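Local coordinates for protein pelota homolog (Archaeoglobus fulgidus, PDB 3OBY), which probably recognises stalled ribosomes and helps to release them, with a proposed metal-dependent endoribonuclease activity in its Sm-fold N-terminal domain, at residues M1-D10 and I15-L28. Sequence-based numbering, arbitrary orientation.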
# COMPACT_ATOMS: atom_id res chain seq x y z
N MET A 1 -3.46 2.82 -2.45
CA MET A 1 -3.99 3.70 -3.52
C MET A 1 -4.09 5.13 -3.00
O MET A 1 -4.82 5.41 -2.06
CB MET A 1 -5.37 3.23 -3.97
CG MET A 1 -5.93 3.98 -5.19
SD MET A 1 -4.92 3.71 -6.68
CE MET A 1 -5.63 2.18 -7.28
N GLN A 2 -3.35 6.03 -3.62
CA GLN A 2 -3.38 7.43 -3.24
C GLN A 2 -4.14 8.22 -4.31
O GLN A 2 -3.91 8.04 -5.51
CB GLN A 2 -1.97 8.01 -3.12
CG GLN A 2 -1.21 7.60 -1.88
CD GLN A 2 0.15 8.29 -1.80
OE1 GLN A 2 0.23 9.52 -1.86
NE2 GLN A 2 1.21 7.50 -1.67
N ILE A 3 -5.05 9.08 -3.86
CA ILE A 3 -5.78 9.90 -4.80
C ILE A 3 -5.20 11.30 -4.64
O ILE A 3 -5.50 12.01 -3.68
CB ILE A 3 -7.27 9.92 -4.48
CG1 ILE A 3 -7.79 8.48 -4.40
CG2 ILE A 3 -8.02 10.70 -5.56
CD1 ILE A 3 -7.57 7.65 -5.66
N VAL A 4 -4.33 11.67 -5.58
CA VAL A 4 -3.68 12.97 -5.55
C VAL A 4 -4.67 14.11 -5.76
O VAL A 4 -4.62 15.12 -5.06
CB VAL A 4 -2.61 13.08 -6.64
CG1 VAL A 4 -1.95 14.43 -6.57
CG2 VAL A 4 -1.59 11.96 -6.46
N GLU A 5 -5.58 13.93 -6.72
CA GLU A 5 -6.58 14.95 -6.99
C GLU A 5 -7.60 14.50 -8.03
O GLU A 5 -7.35 13.58 -8.81
CB GLU A 5 -5.90 16.24 -7.46
CG GLU A 5 -5.23 16.13 -8.82
CD GLU A 5 -4.64 17.44 -9.29
OE1 GLU A 5 -3.73 17.97 -8.61
OE2 GLU A 5 -5.09 17.94 -10.34
N GLU A 6 -8.74 15.18 -8.03
CA GLU A 6 -9.83 14.89 -8.96
C GLU A 6 -10.61 16.17 -9.23
O GLU A 6 -10.70 17.04 -8.37
CB GLU A 6 -10.76 13.82 -8.38
CG GLU A 6 -11.33 14.19 -7.02
CD GLU A 6 -12.63 14.97 -7.10
OE1 GLU A 6 -13.04 15.54 -6.06
OE2 GLU A 6 -13.25 15.01 -8.18
N ASN A 7 -11.18 16.27 -10.42
CA ASN A 7 -11.98 17.42 -10.80
C ASN A 7 -13.24 16.95 -11.52
O ASN A 7 -13.69 17.57 -12.49
CB ASN A 7 -11.19 18.35 -11.72
CG ASN A 7 -10.78 17.67 -13.01
OD1 ASN A 7 -11.38 16.69 -13.44
ND2 ASN A 7 -9.74 18.20 -13.65
N LEU A 8 -13.79 15.84 -11.05
CA LEU A 8 -14.99 15.29 -11.66
C LEU A 8 -16.16 16.24 -11.61
O LEU A 8 -16.43 16.87 -10.60
CB LEU A 8 -15.38 13.98 -10.98
CG LEU A 8 -14.76 12.69 -11.53
CD1 LEU A 8 -13.26 12.87 -11.69
CD2 LEU A 8 -15.08 11.54 -10.58
N ARG A 9 -16.84 16.35 -12.75
CA ARG A 9 -18.02 17.19 -12.90
C ARG A 9 -19.00 16.28 -13.62
O ARG A 9 -18.71 15.81 -14.72
CB ARG A 9 -17.68 18.42 -13.74
CG ARG A 9 -18.90 19.22 -14.18
CD ARG A 9 -18.65 20.71 -14.05
NE ARG A 9 -18.52 21.09 -12.65
CZ ARG A 9 -18.39 22.34 -12.22
NH1 ARG A 9 -18.37 23.34 -13.10
NH2 ARG A 9 -18.29 22.60 -10.92
N ASP A 10 -20.14 16.03 -13.00
CA ASP A 10 -21.13 15.14 -13.58
C ASP A 10 -20.47 13.79 -13.88
O ASP A 10 -20.59 13.25 -14.98
CB ASP A 10 -21.74 15.75 -14.85
CG ASP A 10 -22.58 16.99 -14.55
OD1 ASP A 10 -23.45 16.93 -13.66
OD2 ASP A 10 -22.38 18.03 -15.21
N ILE A 15 -8.88 12.04 -12.70
CA ILE A 15 -8.52 11.58 -11.37
C ILE A 15 -7.04 11.23 -11.45
O ILE A 15 -6.63 10.40 -12.27
CB ILE A 15 -9.31 10.33 -10.95
CG1 ILE A 15 -10.81 10.63 -10.95
CG2 ILE A 15 -8.89 9.91 -9.55
CD1 ILE A 15 -11.69 9.49 -10.44
N LYS A 16 -6.24 11.88 -10.63
CA LYS A 16 -4.81 11.65 -10.59
C LYS A 16 -4.54 10.82 -9.35
O LYS A 16 -4.81 11.26 -8.23
CB LYS A 16 -4.07 12.98 -10.52
CG LYS A 16 -2.56 12.86 -10.46
CD LYS A 16 -1.88 14.22 -10.44
CE LYS A 16 -2.23 15.04 -11.68
NZ LYS A 16 -1.56 16.37 -11.71
N LEU A 17 -3.99 9.62 -9.55
CA LEU A 17 -3.73 8.71 -8.44
C LEU A 17 -2.43 7.92 -8.52
O LEU A 17 -1.73 7.95 -9.52
CB LEU A 17 -4.91 7.74 -8.31
CG LEU A 17 -5.49 7.30 -9.66
CD1 LEU A 17 -4.49 6.42 -10.39
CD2 LEU A 17 -6.80 6.56 -9.44
N ILE A 18 -2.13 7.19 -7.45
CA ILE A 18 -0.93 6.38 -7.39
C ILE A 18 -1.22 5.00 -6.78
O ILE A 18 -1.68 4.90 -5.64
CB ILE A 18 0.14 7.03 -6.50
CG1 ILE A 18 0.44 8.44 -6.98
CG2 ILE A 18 1.41 6.18 -6.52
CD1 ILE A 18 1.45 9.15 -6.11
N PRO A 19 -0.96 3.92 -7.54
CA PRO A 19 -1.21 2.58 -7.00
C PRO A 19 -0.05 2.24 -6.07
O PRO A 19 1.11 2.46 -6.42
CB PRO A 19 -1.27 1.71 -8.25
CG PRO A 19 -0.28 2.38 -9.15
CD PRO A 19 -0.53 3.85 -8.95
N GLU A 20 -0.35 1.72 -4.89
CA GLU A 20 0.68 1.39 -3.90
C GLU A 20 0.83 -0.11 -3.67
O GLU A 20 1.73 -0.56 -2.96
CB GLU A 20 0.34 2.07 -2.57
CG GLU A 20 0.11 3.57 -2.65
CD GLU A 20 -0.46 4.16 -1.37
OE1 GLU A 20 -1.66 3.94 -1.09
OE2 GLU A 20 0.29 4.84 -0.63
N THR A 21 -0.05 -0.89 -4.27
CA THR A 21 -0.02 -2.34 -4.11
C THR A 21 -0.39 -3.05 -5.40
O THR A 21 -0.96 -2.44 -6.31
CB THR A 21 -1.00 -2.79 -3.01
OG1 THR A 21 -2.35 -2.52 -3.43
CG2 THR A 21 -0.73 -2.06 -1.73
N LEU A 22 -0.08 -4.34 -5.46
CA LEU A 22 -0.41 -5.11 -6.64
C LEU A 22 -1.94 -5.17 -6.78
O LEU A 22 -2.46 -5.31 -7.89
CB LEU A 22 0.20 -6.51 -6.54
CG LEU A 22 1.74 -6.50 -6.46
CD1 LEU A 22 2.27 -7.92 -6.46
CD2 LEU A 22 2.33 -5.73 -7.62
N ASP A 23 -2.65 -5.04 -5.66
CA ASP A 23 -4.12 -5.02 -5.65
C ASP A 23 -4.54 -3.82 -6.49
O ASP A 23 -5.37 -3.92 -7.40
CB ASP A 23 -4.67 -4.81 -4.23
CG ASP A 23 -4.43 -6.00 -3.31
OD1 ASP A 23 -3.68 -6.91 -3.68
OD2 ASP A 23 -5.00 -6.00 -2.20
N ASP A 24 -3.96 -2.67 -6.15
CA ASP A 24 -4.25 -1.41 -6.83
C ASP A 24 -3.96 -1.54 -8.31
O ASP A 24 -4.82 -1.25 -9.15
CB ASP A 24 -3.38 -0.29 -6.24
CG ASP A 24 -3.79 0.13 -4.84
OD1 ASP A 24 -2.98 0.82 -4.18
OD2 ASP A 24 -4.92 -0.19 -4.40
N LEU A 25 -2.75 -1.99 -8.63
CA LEU A 25 -2.34 -2.15 -10.02
C LEU A 25 -3.31 -3.06 -10.77
O LEU A 25 -3.66 -2.80 -11.92
CB LEU A 25 -0.93 -2.73 -10.07
CG LEU A 25 -0.19 -2.47 -11.38
CD1 LEU A 25 -0.09 -0.98 -11.61
CD2 LEU A 25 1.20 -3.10 -11.34
N TRP A 26 -3.74 -4.13 -10.11
CA TRP A 26 -4.68 -5.06 -10.72
C TRP A 26 -6.03 -4.38 -10.98
O TRP A 26 -6.65 -4.59 -12.03
CB TRP A 26 -4.87 -6.29 -9.82
CG TRP A 26 -5.73 -7.33 -10.43
CD1 TRP A 26 -5.34 -8.29 -11.31
CD2 TRP A 26 -7.14 -7.48 -10.27
NE1 TRP A 26 -6.42 -9.04 -11.72
CE2 TRP A 26 -7.54 -8.56 -11.09
CE3 TRP A 26 -8.12 -6.81 -9.52
CZ2 TRP A 26 -8.87 -8.98 -11.19
CZ3 TRP A 26 -9.44 -7.22 -9.61
CH2 TRP A 26 -9.80 -8.30 -10.44
N HIS A 27 -6.50 -3.56 -10.04
CA HIS A 27 -7.78 -2.89 -10.24
C HIS A 27 -7.73 -1.83 -11.34
O HIS A 27 -8.65 -1.72 -12.15
CB HIS A 27 -8.27 -2.25 -8.94
CG HIS A 27 -8.73 -3.25 -7.92
ND1 HIS A 27 -9.69 -4.21 -8.19
CD2 HIS A 27 -8.37 -3.44 -6.63
CE1 HIS A 27 -9.90 -4.94 -7.11
NE2 HIS A 27 -9.11 -4.50 -6.15
N LEU A 28 -6.64 -1.07 -11.37
CA LEU A 28 -6.46 -0.02 -12.37
C LEU A 28 -6.54 -0.58 -13.79
O LEU A 28 -7.05 0.07 -14.70
CB LEU A 28 -5.12 0.68 -12.17
CG LEU A 28 -4.93 1.57 -10.95
CD1 LEU A 28 -3.46 1.91 -10.77
CD2 LEU A 28 -5.76 2.84 -11.10
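The chain's first nitrogen, Met1 N, is held by two carboxylates: it forms a salt bridge with Glu20 OE1 and another with Asp24 OD1, 2.7 Å from Met1 N, which it meets on the syn side, 26° out of the carboxylate plane. This salt-bridge network ties the start of the β-hairpin 2-6/14-18, at one edge of the Sm-fold domain's sheet, to helix 22-31; Ser126 OG adds a hydrogen bond to Met1 N. Asp24 OD1 also accepts from Glu20 N (2.9 Å), while Asp24 N bonds Thr21 OG1 in a capping box. The other Glu20 oxygen, OE2, is met from above the carboxylate plane by Gln2 NE2 at 3.0 Å, and also pairs with Arg128. A glutamine in place of Glu20 would probably leave the charged terminus with Asp24 alone of the two carboxylates, and Arg128 without this counter-charge.

Met1 CG stands anti to the backbone N (chi1 -173°), and the bent chain beyond it lays Met1 CE 3.8 Å from Leu28 CG. Along the hairpin, Gln2 and Ile18 exchange both backbone bonds; then a classic beta bulge sets Val4 and Glu5 opposite Lys16. Leu8 CD1, from the loop past the strand, packs on Ile15 CG1. Ile15 shares a sheet face with Ile3 and Leu17, where Ile3 CD1 lies 3.8 Å from Leu17 CB.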